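Local structure of hypothetical protein (Parabacteroides merdae, 4OO3) at residues A[189-194]-A[305-310]; A[202-207]-A[270-275]; A[218-223]-A[299-304]; A[252-257]-A[281-286]. The protein is probably an NAD(P)-dependent oxidoreductase, pairing a Rossmann-fold nucleotide-binding domain with a second alpha/beta domain; its substrate is not established. All blocks are in the same frame, centred on the assembly; numbering follows the deposited sequence.

Contact 1: A[189-194]-A[305-310]; sequences HHLFKL and WNYTFP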
# COMPACT_ATOMS: atom_id res chain seq x y z
N HIS A 189 -8.95 -7.60 6.24
CA HIS A 189 -8.51 -8.33 5.06
C HIS A 189 -8.53 -9.82 5.35
O HIS A 189 -8.69 -10.23 6.49
CB HIS A 189 -7.10 -7.90 4.67
CG HIS A 189 -7.02 -6.49 4.20
ND1 HIS A 189 -7.46 -6.10 2.95
CD2 HIS A 189 -6.58 -5.36 4.81
CE1 HIS A 189 -7.29 -4.80 2.81
NE2 HIS A 189 -6.76 -4.33 3.93
N HIS A 190 -8.37 -10.63 4.30
CA HIS A 190 -8.47 -12.08 4.43
C HIS A 190 -7.32 -12.82 3.74
O HIS A 190 -6.92 -12.46 2.64
CB HIS A 190 -9.83 -12.55 3.93
CG HIS A 190 -10.97 -12.02 4.74
ND1 HIS A 190 -11.55 -10.80 4.48
CD2 HIS A 190 -11.59 -12.51 5.84
CE1 HIS A 190 -12.50 -10.57 5.37
NE2 HIS A 190 -12.54 -11.59 6.21
N LEU A 191 -6.80 -13.84 4.42
CA LEU A 191 -5.59 -14.54 3.96
C LEU A 191 -5.90 -15.43 2.77
O LEU A 191 -5.11 -15.49 1.82
CB LEU A 191 -4.99 -15.38 5.09
CG LEU A 191 -4.54 -14.61 6.34
CD1 LEU A 191 -4.52 -15.52 7.56
CD2 LEU A 191 -3.18 -13.97 6.13
N PHE A 192 -7.05 -16.10 2.82
CA PHE A 192 -7.45 -17.04 1.79
C PHE A 192 -8.68 -16.56 1.02
O PHE A 192 -9.73 -16.30 1.62
CB PHE A 192 -7.74 -18.41 2.41
CG PHE A 192 -8.10 -19.46 1.40
CD1 PHE A 192 -7.18 -19.84 0.43
CD2 PHE A 192 -9.35 -20.05 1.40
CE1 PHE A 192 -7.50 -20.80 -0.51
CE2 PHE A 192 -9.68 -21.01 0.46
CZ PHE A 192 -8.75 -21.39 -0.50
N LYS A 193 -8.55 -16.46 -0.30
CA LYS A 193 -9.66 -16.08 -1.17
C LYS A 193 -9.64 -16.93 -2.45
O LYS A 193 -8.58 -17.40 -2.87
CB LYS A 193 -9.56 -14.59 -1.51
N LEU A 194 -10.82 -17.12 -3.05
CA LEU A 194 -10.95 -17.82 -4.34
C LEU A 194 -10.95 -16.83 -5.51
O LEU A 194 -11.42 -15.70 -5.38
CB LEU A 194 -12.24 -18.66 -4.38
CG LEU A 194 -12.27 -20.03 -3.70
CD1 LEU A 194 -11.06 -20.87 -4.07
CD2 LEU A 194 -12.40 -19.89 -2.19
N TRP A 305 -6.46 -9.27 9.84
CA TRP A 305 -6.38 -10.32 8.84
C TRP A 305 -7.07 -11.57 9.38
O TRP A 305 -6.55 -12.24 10.27
CB TRP A 305 -4.92 -10.63 8.50
CG TRP A 305 -4.32 -9.66 7.50
CD1 TRP A 305 -3.67 -8.50 7.78
CD2 TRP A 305 -4.32 -9.79 6.08
NE1 TRP A 305 -3.27 -7.88 6.62
CE2 TRP A 305 -3.66 -8.66 5.56
CE3 TRP A 305 -4.83 -10.74 5.19
CZ2 TRP A 305 -3.48 -8.46 4.19
CZ3 TRP A 305 -4.66 -10.55 3.84
CH2 TRP A 305 -3.99 -9.42 3.35
N ASN A 306 -8.25 -11.86 8.86
CA ASN A 306 -8.90 -13.12 9.15
C ASN A 306 -8.53 -14.14 8.08
O ASN A 306 -7.92 -13.78 7.07
CB ASN A 306 -10.41 -12.93 9.28
CG ASN A 306 -10.79 -12.15 10.53
OD1 ASN A 306 -10.20 -12.34 11.60
ND2 ASN A 306 -11.77 -11.27 10.40
N TYR A 307 -8.88 -15.40 8.31
CA TYR A 307 -8.52 -16.45 7.37
C TYR A 307 -9.30 -16.30 6.07
O TYR A 307 -8.73 -16.14 5.00
CB TYR A 307 -8.74 -17.85 7.95
CG TYR A 307 -8.33 -18.90 6.94
CD1 TYR A 307 -7.00 -19.03 6.55
CD2 TYR A 307 -9.28 -19.70 6.31
CE1 TYR A 307 -6.62 -19.94 5.60
CE2 TYR A 307 -8.90 -20.63 5.36
CZ TYR A 307 -7.56 -20.74 5.01
OH TYR A 307 -7.16 -21.65 4.06
N THR A 308 -10.62 -16.37 6.17
CA THR A 308 -11.46 -16.25 4.99
C THR A 308 -12.83 -15.75 5.40
O THR A 308 -13.20 -15.81 6.58
CB THR A 308 -11.55 -17.58 4.22
OG1 THR A 308 -11.94 -17.33 2.87
CG2 THR A 308 -12.53 -18.55 4.88
N PHE A 309 -13.59 -15.24 4.43
CA PHE A 309 -14.91 -14.67 4.70
C PHE A 309 -16.02 -15.66 4.33
O PHE A 309 -15.86 -16.46 3.41
CB PHE A 309 -15.11 -13.34 3.94
CG PHE A 309 -14.69 -13.38 2.49
CD1 PHE A 309 -15.52 -13.93 1.52
CD2 PHE A 309 -13.48 -12.83 2.09
CE1 PHE A 309 -15.14 -13.94 0.19
CE2 PHE A 309 -13.09 -12.85 0.76
CZ PHE A 309 -13.93 -13.40 -0.19
N PRO A 310 -17.15 -15.60 5.06
CA PRO A 310 -18.30 -16.41 4.65
C PRO A 310 -18.77 -16.02 3.25
O PRO A 310 -18.61 -14.86 2.86
CB PRO A 310 -19.37 -16.08 5.71
CG PRO A 310 -18.90 -14.85 6.40
CD PRO A 310 -17.41 -14.83 6.29
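His189 and Trp305 meet carbon to ring. His189 CB stands over the centre of the Trp305 six-membered ring, 3.4 Å from its centroid and almost on the ring normal, a CH-pi contact. The His189 imidazole is turned obliquely to the indole. The indole edge meets backbone: Trp305 CZ3 comes within 3.2 Å of His190 O.

On the other face of the sheet, His190 meets Phe309 in a T-shaped pair, planes 88° apart. The phenyl edge, at CD2, is directed at the imidazole face. Phe309 CB also lies over a face of this imidazole, 4.0 Å from its centroid. A hydrogen bond between His190 ND1 and Asp315 is consistent with a set rotation of the ring. An alanine here would probably leave Asp315 without this mate and open a gap beside the edge of Phe309.

The contact joins two neighbouring parallel strands, 183-190 and 297-306, of the mixed sheet of the C-terminal domain. Asn306 N bonds to His189 O at 2.9 Å, and Leu191 N bonds to Asn306 O. Further along, Phe192 N bonds to Tyr307 O at 2.8 Å.

Phe192 and Tyr307 both hold CG anti to the backbone N (chi1 -177° and -179°), and the two side chains lie side by side, pointing the same way. Their rings are nearly parallel but slid apart, so Phe192 CB, not its ring, sits over the Tyr307 face, 3.8 Å from the centroid. Tyr307 OH bonds to Gln262 of helix 257-264. Thr308 OG1 donates to Phe192 O at 2.7 Å, tilted from the carbonyl plane.

Contact 2: A[202-207]-A[270-275]; sequences RPVWYL and PDFLKK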
# COMPACT_ATOMS: atom_id res chain seq x y z
N ARG A 202 -0.43 -18.32 -1.00
CA ARG A 202 0.63 -17.44 -0.49
C ARG A 202 1.88 -18.24 -0.15
O ARG A 202 1.78 -19.39 0.24
CB ARG A 202 0.14 -16.69 0.75
CG ARG A 202 -1.02 -15.76 0.47
CD ARG A 202 -1.51 -15.08 1.74
NE ARG A 202 -2.68 -14.26 1.48
CZ ARG A 202 -2.65 -13.05 0.91
NH1 ARG A 202 -1.51 -12.51 0.54
NH2 ARG A 202 -3.78 -12.39 0.72
N PRO A 203 3.07 -17.62 -0.29
CA PRO A 203 4.29 -18.31 0.13
C PRO A 203 4.24 -18.69 1.61
O PRO A 203 3.59 -18.00 2.39
CB PRO A 203 5.39 -17.28 -0.13
CG PRO A 203 4.70 -15.97 -0.24
CD PRO A 203 3.35 -16.27 -0.80
N VAL A 204 4.93 -19.77 1.98
CA VAL A 204 4.97 -20.21 3.37
C VAL A 204 5.43 -19.12 4.33
O VAL A 204 4.90 -19.02 5.44
CB VAL A 204 5.87 -21.46 3.59
CG1 VAL A 204 5.09 -22.72 3.24
CG2 VAL A 204 7.17 -21.37 2.79
N TRP A 205 6.39 -18.31 3.90
CA TRP A 205 6.97 -17.28 4.77
C TRP A 205 6.07 -16.07 4.96
O TRP A 205 6.38 -15.20 5.78
CB TRP A 205 8.36 -16.82 4.27
CG TRP A 205 8.41 -16.54 2.81
CD1 TRP A 205 8.86 -17.38 1.83
CD2 TRP A 205 7.99 -15.34 2.15
NE1 TRP A 205 8.75 -16.78 0.61
CE2 TRP A 205 8.22 -15.53 0.77
CE3 TRP A 205 7.45 -14.13 2.59
CZ2 TRP A 205 7.92 -14.55 -0.17
CZ3 TRP A 205 7.16 -13.15 1.65
CH2 TRP A 205 7.39 -13.37 0.29
N TYR A 206 4.97 -15.99 4.20
CA TYR A 206 4.00 -14.91 4.38
C TYR A 206 3.45 -14.90 5.81
O TYR A 206 3.16 -13.85 6.36
CB TYR A 206 2.84 -15.03 3.38
CG TYR A 206 1.86 -13.88 3.48
CD1 TYR A 206 2.07 -12.69 2.79
CD2 TYR A 206 0.72 -13.96 4.29
CE1 TYR A 206 1.19 -11.63 2.88
CE2 TYR A 206 -0.17 -12.90 4.39
CZ TYR A 206 0.07 -11.74 3.68
OH TYR A 206 -0.81 -10.68 3.77
N LEU A 207 3.32 -16.08 6.40
CA LEU A 207 2.79 -16.21 7.75
C LEU A 207 3.88 -16.13 8.83
O LEU A 207 3.58 -16.24 10.02
CB LEU A 207 2.00 -17.51 7.84
CG LEU A 207 0.79 -17.56 6.90
CD1 LEU A 207 0.14 -18.94 6.93
CD2 LEU A 207 -0.24 -16.51 7.28
N PRO A 270 6.13 -25.70 8.19
CA PRO A 270 7.56 -25.54 7.96
C PRO A 270 8.33 -25.33 9.26
O PRO A 270 7.77 -24.87 10.25
CB PRO A 270 7.65 -24.28 7.10
CG PRO A 270 6.37 -24.28 6.34
CD PRO A 270 5.34 -24.84 7.28
N ASP A 271 9.61 -25.66 9.22
CA ASP A 271 10.46 -25.66 10.39
C ASP A 271 10.58 -24.28 11.03
O ASP A 271 10.55 -24.15 12.26
CB ASP A 271 11.84 -26.16 9.99
CG ASP A 271 12.66 -26.57 11.17
OD1 ASP A 271 12.21 -27.46 11.93
OD2 ASP A 271 13.76 -26.00 11.34
N PHE A 272 10.71 -23.26 10.19
CA PHE A 272 10.92 -21.88 10.64
C PHE A 272 9.67 -21.21 11.24
O PHE A 272 9.76 -20.08 11.71
CB PHE A 272 11.46 -21.03 9.49
CG PHE A 272 10.52 -20.88 8.33
CD1 PHE A 272 9.60 -19.84 8.29
CD2 PHE A 272 10.55 -21.78 7.27
CE1 PHE A 272 8.72 -19.71 7.23
CE2 PHE A 272 9.68 -21.65 6.20
CZ PHE A 272 8.76 -20.61 6.18
N LEU A 273 8.53 -21.89 11.20
CA LEU A 273 7.28 -21.37 11.77
C LEU A 273 6.95 -21.97 13.14
O LEU A 273 6.04 -21.49 13.81
CB LEU A 273 6.11 -21.63 10.82
CG LEU A 273 5.99 -20.70 9.61
CD1 LEU A 273 4.83 -21.16 8.73
CD2 LEU A 273 5.79 -19.25 10.02
N LYS A 274 7.70 -22.98 13.56
CA LYS A 274 7.40 -23.72 14.79
C LYS A 274 7.49 -22.87 16.05
O LYS A 274 6.86 -23.19 17.06
CB LYS A 274 8.29 -24.97 14.92
CG LYS A 274 7.80 -26.15 14.09
CD LYS A 274 7.88 -27.46 14.86
CE LYS A 274 6.83 -28.46 14.38
NZ LYS A 274 6.96 -28.80 12.94
N LYS A 275 8.28 -21.80 16.00
CA LYS A 275 8.29 -20.81 17.09
C LYS A 275 6.90 -20.19 17.35
O LYS A 275 6.61 -19.78 18.47
CB LYS A 275 9.29 -19.69 16.79
CG LYS A 275 8.99 -18.88 15.53
CD LYS A 275 10.10 -17.89 15.23
CE LYS A 275 10.02 -17.37 13.81
NZ LYS A 275 8.68 -16.81 13.45
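Where Val204 faces Pro270 the backbones stay apart, with the two CA atoms 7.5 Å from each other, and each segment holds a short 3-10 turn. No hydrogen bond joins the two, and the contact is van der Waals packing, mostly between apolar side chains.

Val204 divides its methyls between two partners. Val204 CG1 touches Pro270 CG at 3.7 Å. Val204 CG2, set between the backbone N and the carbonyl carbon (chi1 of CG1 -83°), meets the Phe272 ring at its edge, in plane, 3.8 Å from CZ. The Phe272 ring also reaches the next residue: its CE1 lies 3.9 Å from Trp205 CA, in an oblique approach. An alanine in place of Phe272 would probably open a gap beside Val204 CG2 and the Trp205 backbone.

Leu273 lays its two methyls against carbonyl oxygens of the first turn. Leu273 CD1 is 3.9 Å from Val204 O, and Leu273 CD2 is 3.7 Å from Leu207 O.

Both turns are loop elements of the C-terminal domain. Phe260 of helix 257-264 touches Leu207, Pro270 and Leu273, while Gln211 of helix 209-212 touches Trp205 and Phe272. Trp205 NE1 bonds to Asp48 in helix 47-61 of the Rossmann part, and Arg202 and Tyr206 reach Trp305 on strand 297-306.

Contact 3: A[218-223]-A[299-304]; sequences DVTTHL and AKVSVI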
# COMPACT_ATOMS: atom_id res chain seq x y z
N ASP A 218 2.56 -3.58 8.00
CA ASP A 218 2.36 -4.04 6.63
C ASP A 218 1.25 -3.22 5.95
O ASP A 218 1.53 -2.19 5.36
CB ASP A 218 2.09 -5.55 6.65
CG ASP A 218 1.93 -6.15 5.26
OD1 ASP A 218 2.26 -5.45 4.28
OD2 ASP A 218 1.48 -7.32 5.17
N VAL A 219 -0.00 -3.65 6.05
CA VAL A 219 -1.11 -2.93 5.41
C VAL A 219 -1.29 -1.54 6.01
O VAL A 219 -1.78 -0.65 5.32
CB VAL A 219 -2.43 -3.75 5.48
CG1 VAL A 219 -3.67 -2.92 5.18
CG2 VAL A 219 -2.35 -4.93 4.53
N THR A 220 -0.89 -1.34 7.27
CA THR A 220 -0.96 -0.02 7.91
C THR A 220 -0.18 1.04 7.12
O THR A 220 -0.49 2.24 7.18
CB THR A 220 -0.36 -0.02 9.34
OG1 THR A 220 0.98 -0.53 9.28
CG2 THR A 220 -1.19 -0.87 10.30
N THR A 221 0.85 0.60 6.42
CA THR A 221 1.60 1.48 5.52
C THR A 221 0.62 2.27 4.64
O THR A 221 0.65 3.49 4.63
CB THR A 221 2.59 0.66 4.68
OG1 THR A 221 3.56 0.08 5.56
CG2 THR A 221 3.33 1.52 3.66
N HIS A 222 -0.27 1.56 3.95
CA HIS A 222 -1.31 2.20 3.13
C HIS A 222 -2.14 3.19 3.94
O HIS A 222 -2.44 4.29 3.45
CB HIS A 222 -2.26 1.17 2.54
CG HIS A 222 -1.65 0.25 1.53
ND1 HIS A 222 -0.88 0.71 0.48
CD2 HIS A 222 -1.70 -1.09 1.41
CE1 HIS A 222 -0.49 -0.32 -0.25
NE2 HIS A 222 -0.97 -1.42 0.29
N LEU A 223 -2.55 2.81 5.15
CA LEU A 223 -3.50 3.62 5.92
C LEU A 223 -2.81 4.87 6.43
O LEU A 223 -3.36 5.97 6.34
CB LEU A 223 -4.14 2.82 7.05
CG LEU A 223 -4.90 1.56 6.64
CD1 LEU A 223 -5.55 0.90 7.85
CD2 LEU A 223 -5.95 1.86 5.57
N ALA A 299 -4.88 10.53 14.89
CA ALA A 299 -5.32 9.57 13.89
C ALA A 299 -5.30 8.17 14.50
O ALA A 299 -4.52 7.90 15.41
CB ALA A 299 -4.41 9.64 12.67
N LYS A 300 -6.16 7.30 13.99
CA LYS A 300 -6.20 5.91 14.42
C LYS A 300 -6.27 5.02 13.18
O LYS A 300 -7.16 5.19 12.35
CB LYS A 300 -7.42 5.66 15.30
CG LYS A 300 -7.84 4.19 15.47
CD LYS A 300 -7.68 3.69 16.90
CE LYS A 300 -8.30 2.32 17.11
NZ LYS A 300 -9.77 2.33 16.89
N VAL A 301 -5.33 4.09 13.05
CA VAL A 301 -5.39 3.12 11.97
C VAL A 301 -5.38 1.71 12.51
O VAL A 301 -4.74 1.43 13.53
CB VAL A 301 -4.26 3.30 10.94
CG1 VAL A 301 -4.28 4.71 10.38
CG2 VAL A 301 -2.90 2.98 11.55
N SER A 302 -6.07 0.81 11.82
CA SER A 302 -6.24 -0.55 12.29
C SER A 302 -6.36 -1.54 11.12
O SER A 302 -6.97 -1.25 10.09
CB SER A 302 -7.49 -0.61 13.17
OG SER A 302 -7.80 -1.94 13.52
N VAL A 303 -5.76 -2.72 11.31
CA VAL A 303 -5.78 -3.77 10.30
C VAL A 303 -6.01 -5.13 10.96
O VAL A 303 -5.30 -5.49 11.90
CB VAL A 303 -4.46 -3.84 9.50
CG1 VAL A 303 -4.51 -4.98 8.50
CG2 VAL A 303 -4.19 -2.52 8.78
N ILE A 304 -7.01 -5.85 10.47
CA ILE A 304 -7.26 -7.22 10.88
C ILE A 304 -7.15 -8.14 9.66
O ILE A 304 -7.66 -7.83 8.58
CB ILE A 304 -8.65 -7.37 11.53
CG1 ILE A 304 -8.67 -6.61 12.87
CG2 ILE A 304 -9.00 -8.84 11.73
CD1 ILE A 304 -10.01 -6.60 13.58
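Val219 holds CG1 anti to its backbone N (chi1 165°), and this methyl meets Val303 CG2 at 3.7 Å. The same Val303 CG2 receives Thr220 CG2, also at 3.7 Å. Thr220 OG1 lies between its backbone N and carbonyl carbon (chi1 55°) and bonds to Ile216 O, while the methyl meets the strand.

This is the start of helix 220-231 lying against a strand of the mixed sheet, on the face that carries Val301 and Val303. The intervening Ser302 has its CB on the far side. Such a helix-backed sheet is consistent with the C-terminal domain of Gfo/Idh/MocA-like oxidoreductases.

Leu223, one turn on from Val219 and Thr220, packs over the strand in two places. Its CB meets Val301 CG1 at 3.8 Å. Its CD1 reaches the backbone, 3.4 Å from Ser302 O, and touches Val303 CG2 at 3.8 Å. All six touching residues are buried. Around the contact, Thr220 touches Thr430 of helix 419-439, and Asp218 forms a salt bridge with Lys119.

Contact 4: A[252-257]-A[281-286]; sequences TTSISP and TLKVYC
The Tyr285 ring carries Thr252 on one face. Thr252 CG2 stands over its centre, 3.4 Å from the centroid and 10° off the ring normal, a close CH-pi contact. Tyr285 also forms a cation-pi pair with Arg250.

The segments are two antiparallel strands at the border of the mixed sheet, where strand 243-255 is one of the two outermost strands within the chain. Their axes run at 148° to each other. Thr253 and Val284 form a hydrogen-bonded pair: Thr253 N bonds to Val284 O at 2.9 Å, and Val284 N to Thr253 O at 3.2 Å. Ile255 and Leu282 form another, with Ile255 N to Leu282 O at 2.7 Å and Leu282 N to Ile255 O at 2.9 Å. Ser254 and Lys283 are the non-hydrogen-bonded pair between them.

Ser254 and Lys283 share a face. The lysine chain bends at chi2 (-85°), which sets CD 3.4 Å from Ser254 OG. On the other face Ile255 CB packs against Leu282 CB at 4.1 Å, and Ile255 CG1 approaches Val284 CG2 more loosely.

At one end Ser256 is the N-cap of helix 257-264, with OG bonded to Glu259 N. At the other, Tyr285 is the centre of an inverse gamma turn. Val284 O there takes a weak bond from Cys286 N as well as the bond from Thr253 N. Just after the turn centre, Cys286 SG lies 3.4 Å from Thr253 OG1, a hydroxyl that is hydrogen-bonded with Asn287 ND2 and Trp305 O.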
# COMPACT_ATOMS: atom_id res chain seq x y z
N THR A 252 -2.96 -11.74 17.43
CA THR A 252 -2.77 -12.87 16.53
C THR A 252 -4.05 -13.33 15.85
O THR A 252 -5.16 -13.05 16.31
CB THR A 252 -2.16 -14.07 17.28
OG1 THR A 252 -3.03 -14.48 18.33
CG2 THR A 252 -0.79 -13.72 17.84
N THR A 253 -3.87 -14.03 14.73
CA THR A 253 -4.92 -14.79 14.09
C THR A 253 -4.48 -16.25 14.14
O THR A 253 -3.36 -16.57 13.74
CB THR A 253 -5.15 -14.33 12.64
OG1 THR A 253 -5.55 -12.95 12.63
CG2 THR A 253 -6.22 -15.17 11.96
N SER A 254 -5.34 -17.12 14.65
CA SER A 254 -5.03 -18.54 14.74
C SER A 254 -5.24 -19.20 13.40
O SER A 254 -6.23 -18.90 12.72
CB SER A 254 -5.91 -19.23 15.78
OG SER A 254 -5.55 -18.81 17.08
N ILE A 255 -4.32 -20.07 13.01
CA ILE A 255 -4.48 -20.85 11.79
C ILE A 255 -4.36 -22.33 12.12
O ILE A 255 -3.38 -22.76 12.74
CB ILE A 255 -3.41 -20.49 10.72
CG1 ILE A 255 -3.22 -18.98 10.60
CG2 ILE A 255 -3.80 -21.09 9.38
CD1 ILE A 255 -4.37 -18.25 9.95
N SER A 256 -5.36 -23.11 11.71
CA SER A 256 -5.32 -24.56 11.89
C SER A 256 -4.40 -25.18 10.83
O SER A 256 -4.09 -24.54 9.82
CB SER A 256 -6.73 -25.14 11.77
OG SER A 256 -7.14 -25.23 10.41
N PRO A 257 -3.96 -26.43 11.06
CA PRO A 257 -3.11 -27.12 10.07
C PRO A 257 -3.75 -27.21 8.68
O PRO A 257 -3.05 -27.17 7.67
CB PRO A 257 -2.95 -28.53 10.66
CG PRO A 257 -3.23 -28.38 12.11
CD PRO A 257 -4.23 -27.27 12.24
N THR A 281 -1.55 -25.32 16.43
CA THR A 281 -2.23 -24.09 16.02
C THR A 281 -1.21 -22.98 15.77
O THR A 281 -0.48 -22.59 16.68
CB THR A 281 -3.20 -23.61 17.11
OG1 THR A 281 -4.10 -24.68 17.45
CG2 THR A 281 -4.01 -22.40 16.65
N LEU A 282 -1.17 -22.47 14.54
CA LEU A 282 -0.24 -21.39 14.19
C LEU A 282 -0.84 -20.05 14.58
O LEU A 282 -1.98 -19.75 14.23
CB LEU A 282 0.07 -21.43 12.69
CG LEU A 282 0.89 -20.28 12.10
CD1 LEU A 282 2.27 -20.25 12.71
CD2 LEU A 282 0.96 -20.42 10.59
N LYS A 283 -0.07 -19.25 15.32
CA LYS A 283 -0.49 -17.93 15.79
C LYS A 283 0.35 -16.85 15.12
O LYS A 283 1.54 -16.73 15.40
CB LYS A 283 -0.30 -17.82 17.30
CG LYS A 283 -1.02 -18.88 18.10
CD LYS A 283 -2.46 -18.51 18.38
CE LYS A 283 -3.10 -19.49 19.35
NZ LYS A 283 -3.99 -18.79 20.31
N VAL A 284 -0.28 -16.07 14.25
CA VAL A 284 0.42 -15.09 13.43
C VAL A 284 0.03 -13.70 13.89
O VAL A 284 -1.17 -13.40 13.96
CB VAL A 284 0.03 -15.25 11.95
CG1 VAL A 284 0.74 -14.22 11.07
CG2 VAL A 284 0.33 -16.66 11.48
N TYR A 285 1.02 -12.86 14.19
CA TYR A 285 0.78 -11.47 14.59
C TYR A 285 0.55 -10.58 13.36
O TYR A 285 1.29 -9.63 13.11
CB TYR A 285 1.94 -10.92 15.43
CG TYR A 285 1.85 -11.25 16.91
CD1 TYR A 285 2.43 -12.42 17.41
CD2 TYR A 285 1.21 -10.39 17.80
CE1 TYR A 285 2.36 -12.73 18.76
CE2 TYR A 285 1.14 -10.69 19.15
CZ TYR A 285 1.72 -11.86 19.63
OH TYR A 285 1.65 -12.16 20.96
N CYS A 286 -0.52 -10.90 12.63
CA CYS A 286 -0.91 -10.19 11.41
C CYS A 286 -1.99 -9.14 11.68
O CYS A 286 -2.61 -8.64 10.74
CB CYS A 286 -1.40 -11.19 10.35
SG CYS A 286 -2.69 -12.33 10.90

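From the N terminus, the first segments come in the order 189-194, 202-207, 218-223 and 252-257. Loops then close at 270-275 (contact 2), 281-286 (contact 4), 299-304 (contact 3) and 305-310 (contact 1). Contact 1 encloses the other three. Contact 4 nests inside contact 3, while contact 2 crosses both. Strand 297-306 serves contacts 1 and 3, its end against strand 183-190 and its middle against helix 220-231. Contact 4 joins the border strand 243-255 to strand 282-294, itself the neighbour of 297-306. Contact 2 ties two loop turns near this border, and Leu207 touches Leu282 and Val284 of contact 4.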